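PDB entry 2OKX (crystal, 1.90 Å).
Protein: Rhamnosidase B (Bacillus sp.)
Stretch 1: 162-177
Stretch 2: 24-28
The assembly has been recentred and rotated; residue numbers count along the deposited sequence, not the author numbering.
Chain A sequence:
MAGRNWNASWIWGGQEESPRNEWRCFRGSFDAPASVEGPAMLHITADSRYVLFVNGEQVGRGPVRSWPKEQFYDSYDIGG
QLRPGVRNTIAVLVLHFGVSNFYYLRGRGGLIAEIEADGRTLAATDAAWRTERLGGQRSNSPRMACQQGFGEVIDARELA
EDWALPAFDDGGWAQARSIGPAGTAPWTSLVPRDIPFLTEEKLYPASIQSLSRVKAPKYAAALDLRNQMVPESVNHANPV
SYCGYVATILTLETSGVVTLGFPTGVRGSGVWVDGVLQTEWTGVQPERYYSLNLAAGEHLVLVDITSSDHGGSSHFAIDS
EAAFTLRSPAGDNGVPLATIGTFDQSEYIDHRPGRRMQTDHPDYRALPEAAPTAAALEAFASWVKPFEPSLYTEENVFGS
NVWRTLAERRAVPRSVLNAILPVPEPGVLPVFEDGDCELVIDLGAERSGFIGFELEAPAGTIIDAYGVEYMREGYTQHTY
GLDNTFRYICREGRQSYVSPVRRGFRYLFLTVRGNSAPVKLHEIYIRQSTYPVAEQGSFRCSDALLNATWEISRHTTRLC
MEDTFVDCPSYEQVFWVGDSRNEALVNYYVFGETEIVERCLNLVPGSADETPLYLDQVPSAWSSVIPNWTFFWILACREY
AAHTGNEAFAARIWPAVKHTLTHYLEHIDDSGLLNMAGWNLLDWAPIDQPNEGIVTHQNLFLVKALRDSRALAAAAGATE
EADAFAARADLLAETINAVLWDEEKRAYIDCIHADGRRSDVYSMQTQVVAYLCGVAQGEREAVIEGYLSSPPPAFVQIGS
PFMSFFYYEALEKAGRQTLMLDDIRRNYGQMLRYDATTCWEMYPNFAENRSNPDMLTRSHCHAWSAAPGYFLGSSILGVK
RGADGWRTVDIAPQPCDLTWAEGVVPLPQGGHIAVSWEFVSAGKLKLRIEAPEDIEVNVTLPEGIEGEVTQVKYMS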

# COMPACT_ATOMS: atom_id res chain seq x y z
N ASP A 162 14.31 28.13 6.21
CA ASP A 162 15.10 28.32 5.00
C ASP A 162 16.38 27.49 4.91
O ASP A 162 17.31 27.86 4.19
CB ASP A 162 15.47 29.80 4.84
CG ASP A 162 14.25 30.71 4.87
OD1 ASP A 162 13.24 30.37 4.22
OD2 ASP A 162 14.32 31.77 5.52
N TRP A 163 16.42 26.36 5.61
CA TRP A 163 17.61 25.51 5.60
C TRP A 163 18.06 25.02 4.23
O TRP A 163 19.22 24.64 4.05
CB TRP A 163 17.41 24.29 6.52
CG TRP A 163 16.44 23.27 5.98
CD1 TRP A 163 15.09 23.22 6.20
CD2 TRP A 163 16.75 22.18 5.11
NE1 TRP A 163 14.54 22.16 5.53
CE2 TRP A 163 15.53 21.50 4.84
CE3 TRP A 163 17.92 21.70 4.52
CZ2 TRP A 163 15.47 20.37 4.02
CZ3 TRP A 163 17.86 20.58 3.70
CH2 TRP A 163 16.64 19.92 3.46
N ALA A 164 17.16 25.02 3.25
CA ALA A 164 17.49 24.55 1.92
C ALA A 164 17.83 25.65 0.93
O ALA A 164 18.22 25.37 -0.21
CB ALA A 164 16.34 23.70 1.37
N LEU A 165 17.69 26.91 1.35
CA LEU A 165 17.98 28.03 0.46
C LEU A 165 19.47 28.33 0.32
O LEU A 165 20.24 28.14 1.26
CB LEU A 165 17.23 29.28 0.94
CG LEU A 165 15.71 29.15 1.00
CD1 LEU A 165 15.10 30.48 1.41
CD2 LEU A 165 15.17 28.71 -0.35
N PRO A 166 19.89 28.81 -0.86
CA PRO A 166 21.28 29.15 -1.16
C PRO A 166 21.92 30.13 -0.17
O PRO A 166 23.09 30.00 0.18
CB PRO A 166 21.19 29.73 -2.57
CG PRO A 166 20.07 28.95 -3.17
CD PRO A 166 19.05 28.95 -2.06
N ALA A 167 21.14 31.11 0.27
CA ALA A 167 21.64 32.13 1.19
C ALA A 167 21.59 31.73 2.67
O ALA A 167 21.96 32.52 3.54
CB ALA A 167 20.89 33.43 0.98
N PHE A 168 21.12 30.52 2.95
CA PHE A 168 21.03 30.07 4.33
C PHE A 168 22.41 29.94 4.97
O PHE A 168 23.36 29.46 4.35
CB PHE A 168 20.31 28.72 4.41
CG PHE A 168 20.13 28.20 5.81
CD1 PHE A 168 21.01 27.25 6.33
CD2 PHE A 168 19.12 28.69 6.62
CE1 PHE A 168 20.87 26.79 7.64
CE2 PHE A 168 18.97 28.24 7.93
CZ PHE A 168 19.85 27.29 8.44
N ASP A 169 22.52 30.39 6.21
CA ASP A 169 23.79 30.32 6.94
C ASP A 169 23.89 29.04 7.76
O ASP A 169 23.28 28.91 8.81
CB ASP A 169 23.93 31.55 7.84
CG ASP A 169 25.08 31.41 8.83
OD1 ASP A 169 26.14 30.87 8.45
OD2 ASP A 169 24.92 31.86 9.99
N ASP A 170 24.68 28.09 7.26
CA ASP A 170 24.87 26.82 7.93
C ASP A 170 26.24 26.74 8.59
O ASP A 170 26.77 25.65 8.82
CB ASP A 170 24.72 25.67 6.93
CG ASP A 170 25.74 25.73 5.81
OD1 ASP A 170 26.55 26.69 5.79
OD2 ASP A 170 25.73 24.84 4.94
N GLY A 171 26.82 27.90 8.89
CA GLY A 171 28.12 27.94 9.52
C GLY A 171 28.19 27.15 10.81
O GLY A 171 29.23 26.57 11.14
N GLY A 172 27.09 27.12 11.55
CA GLY A 172 27.05 26.40 12.81
C GLY A 172 26.72 24.93 12.69
O GLY A 172 26.60 24.23 13.70
N TRP A 173 26.57 24.45 11.46
CA TRP A 173 26.24 23.05 11.22
C TRP A 173 27.47 22.16 11.28
O TRP A 173 28.55 22.55 10.82
CB TRP A 173 25.58 22.89 9.85
CG TRP A 173 24.15 23.30 9.80
CD1 TRP A 173 23.53 24.25 10.56
CD2 TRP A 173 23.15 22.80 8.90
NE1 TRP A 173 22.21 24.38 10.20
CE2 TRP A 173 21.95 23.50 9.18
CE3 TRP A 173 23.15 21.83 7.89
CZ2 TRP A 173 20.76 23.25 8.48
CZ3 TRP A 173 21.96 21.59 7.19
CH2 TRP A 173 20.79 22.30 7.50
N ALA A 174 27.31 20.97 11.84
CA ALA A 174 28.40 20.02 11.94
C ALA A 174 28.74 19.52 10.54
O ALA A 174 27.93 19.64 9.61
CB ALA A 174 27.99 18.85 12.82
N GLN A 175 29.94 18.97 10.39
CA GLN A 175 30.38 18.44 9.10
C GLN A 175 29.84 17.03 8.99
O GLN A 175 29.67 16.34 10.00
CB GLN A 175 31.90 18.42 9.02
CG GLN A 175 32.56 19.78 9.11
CD GLN A 175 32.11 20.72 8.02
OE1 GLN A 175 32.16 20.39 6.84
NE2 GLN A 175 31.66 21.91 8.42
N ALA A 176 29.56 16.59 7.77
CA ALA A 176 29.05 15.25 7.54
C ALA A 176 30.18 14.24 7.72
O ALA A 176 31.35 14.57 7.56
CB ALA A 176 28.46 15.13 6.14
N ARG A 177 29.82 13.00 8.05
CA ARG A 177 30.80 11.94 8.25
C ARG A 177 30.74 10.96 7.09
O ARG A 177 29.68 10.45 6.75
CB ARG A 177 30.51 11.20 9.56
CG ARG A 177 30.28 12.11 10.75
CD ARG A 177 29.94 11.31 12.01
NE ARG A 177 29.63 12.18 13.14
CZ ARG A 177 29.38 11.75 14.38
NH1 ARG A 177 29.11 12.62 15.34
NH2 ARG A 177 29.41 10.45 14.65
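Stretch 2 24-28: RCFRG

Residues 24-28 form part of an extended β-strand that starts before Arg24 and runs on past Gly28. They pack against a segment, 162-177, that is mostly loop and turn. Three type I β-turns shape this segment, spanning Asp162 to Leu165, Leu165 to Phe168 and Asp170 to Trp173, and each is closed by a backbone hydrogen bond from its fourth residue to its first, such as Phe168 N to Leu165 O at 3.0 Å. No backbone hydrogen bond joins the two stretches, and the main chains remain well apart: the CA atoms of Ala164 and Arg27 lie 7.4 Å from each other, and those of Trp163 and Cys25 8.0 Å. Stretch 2 therefore makes the contact largely with its side chains, which meet both side chains and backbone carbonyls of the loop. In keeping with the alternation of a β-strand, the CA-to-CB bonds of Cys25 and Arg27 point toward the loop, whereas those of Arg24 and Phe26 point away. Together the stretches bury 463 Å².

Polar contacts centre on Arg27, whose guanidinium is enclosed by the turns. Arg27 NE forms a salt bridge with Asp170 OD2 at 3.0 Å, while Arg27 NH1 donates hydrogen bonds to Trp163 O at 2.8 Å and to Leu165 O at 2.9 Å. A weak bond from Arg27 NH2 also reaches Leu165 O, at 3.4 Å. These acceptors lie near the guanidinium plane, where the N-H groups point; Leu165 O thus serves both the turn and the arginine. Over one guanidinium face sits Phe168 CB, 3.7 Å from Arg27 NH1. One water donates to Asp170 OD2 at 2.5 Å and, weakly, to Arg27 O at 3.4 Å, adding a second link between these residues.

Aromatic contacts come from two tryptophans. Cys25 SG lies almost directly above the six-membered ring of Trp163, 3.6 Å from its centroid and 8° off the normal, in a sulfur-aromatic contact. Cys25 CB covers the same ring in a CH-π contact and approaches Trp163 CE3 to 3.6 Å. Cys25 CB also meets Trp173 CH2 at 3.7 Å, so the small cysteine side chain touches both indoles. Trp173 in turn presents a ring face to the aliphatic part of Arg27, with Arg27 CD 3.7 Å from Trp173 CZ3, in a second CH-π contact. The arginine thus combines apolar packing along its chain with charge pairing at its end.

A looser apolar contact involves Phe26: although its CA-to-CB bond points away, the ring edge comes back to Ala176, with Phe26 CE2 4.5 Å from Ala176 CB.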

# COMPACT_ATOMS: atom_id res chain seq x y z
N ARG A 24 17.08 13.92 8.45
CA ARG A 24 18.32 14.68 8.49
C ARG A 24 18.58 15.52 7.24
O ARG A 24 18.38 15.06 6.12
CB ARG A 24 19.48 13.71 8.73
CG ARG A 24 20.87 14.33 8.68
CD ARG A 24 21.91 13.31 9.13
NE ARG A 24 21.81 13.04 10.56
CZ ARG A 24 22.25 13.87 11.51
NH1 ARG A 24 22.82 15.02 11.19
NH2 ARG A 24 22.10 13.54 12.79
N CYS A 25 19.03 16.76 7.46
CA CYS A 25 19.33 17.70 6.39
C CYS A 25 20.80 17.68 5.99
O CYS A 25 21.68 17.50 6.83
CB CYS A 25 18.97 19.12 6.81
SG CYS A 25 17.28 19.36 7.39
N PHE A 26 21.05 17.89 4.70
CA PHE A 26 22.41 17.95 4.17
C PHE A 26 22.52 19.15 3.23
O PHE A 26 21.59 19.46 2.49
CB PHE A 26 22.77 16.67 3.41
CG PHE A 26 22.86 15.45 4.28
CD1 PHE A 26 21.72 14.69 4.56
CD2 PHE A 26 24.08 15.05 4.82
CE1 PHE A 26 21.80 13.56 5.37
CE2 PHE A 26 24.17 13.93 5.63
CZ PHE A 26 23.02 13.18 5.91
N ARG A 27 23.67 19.82 3.28
CA ARG A 27 23.92 20.98 2.42
C ARG A 27 25.31 20.90 1.82
O ARG A 27 26.29 20.58 2.50
CB ARG A 27 23.79 22.28 3.21
CG ARG A 27 22.35 22.71 3.51
CD ARG A 27 22.32 23.95 4.39
NE ARG A 27 23.02 25.07 3.78
CZ ARG A 27 22.49 25.88 2.87
NH1 ARG A 27 21.24 25.70 2.45
NH2 ARG A 27 23.22 26.87 2.36
N GLY A 28 25.39 21.17 0.52
CA GLY A 28 26.65 21.15 -0.18
C GLY A 28 26.66 22.25 -1.21
O GLY A 28 25.65 22.48 -1.89
O HOH W 1 27.15 23.75 3.19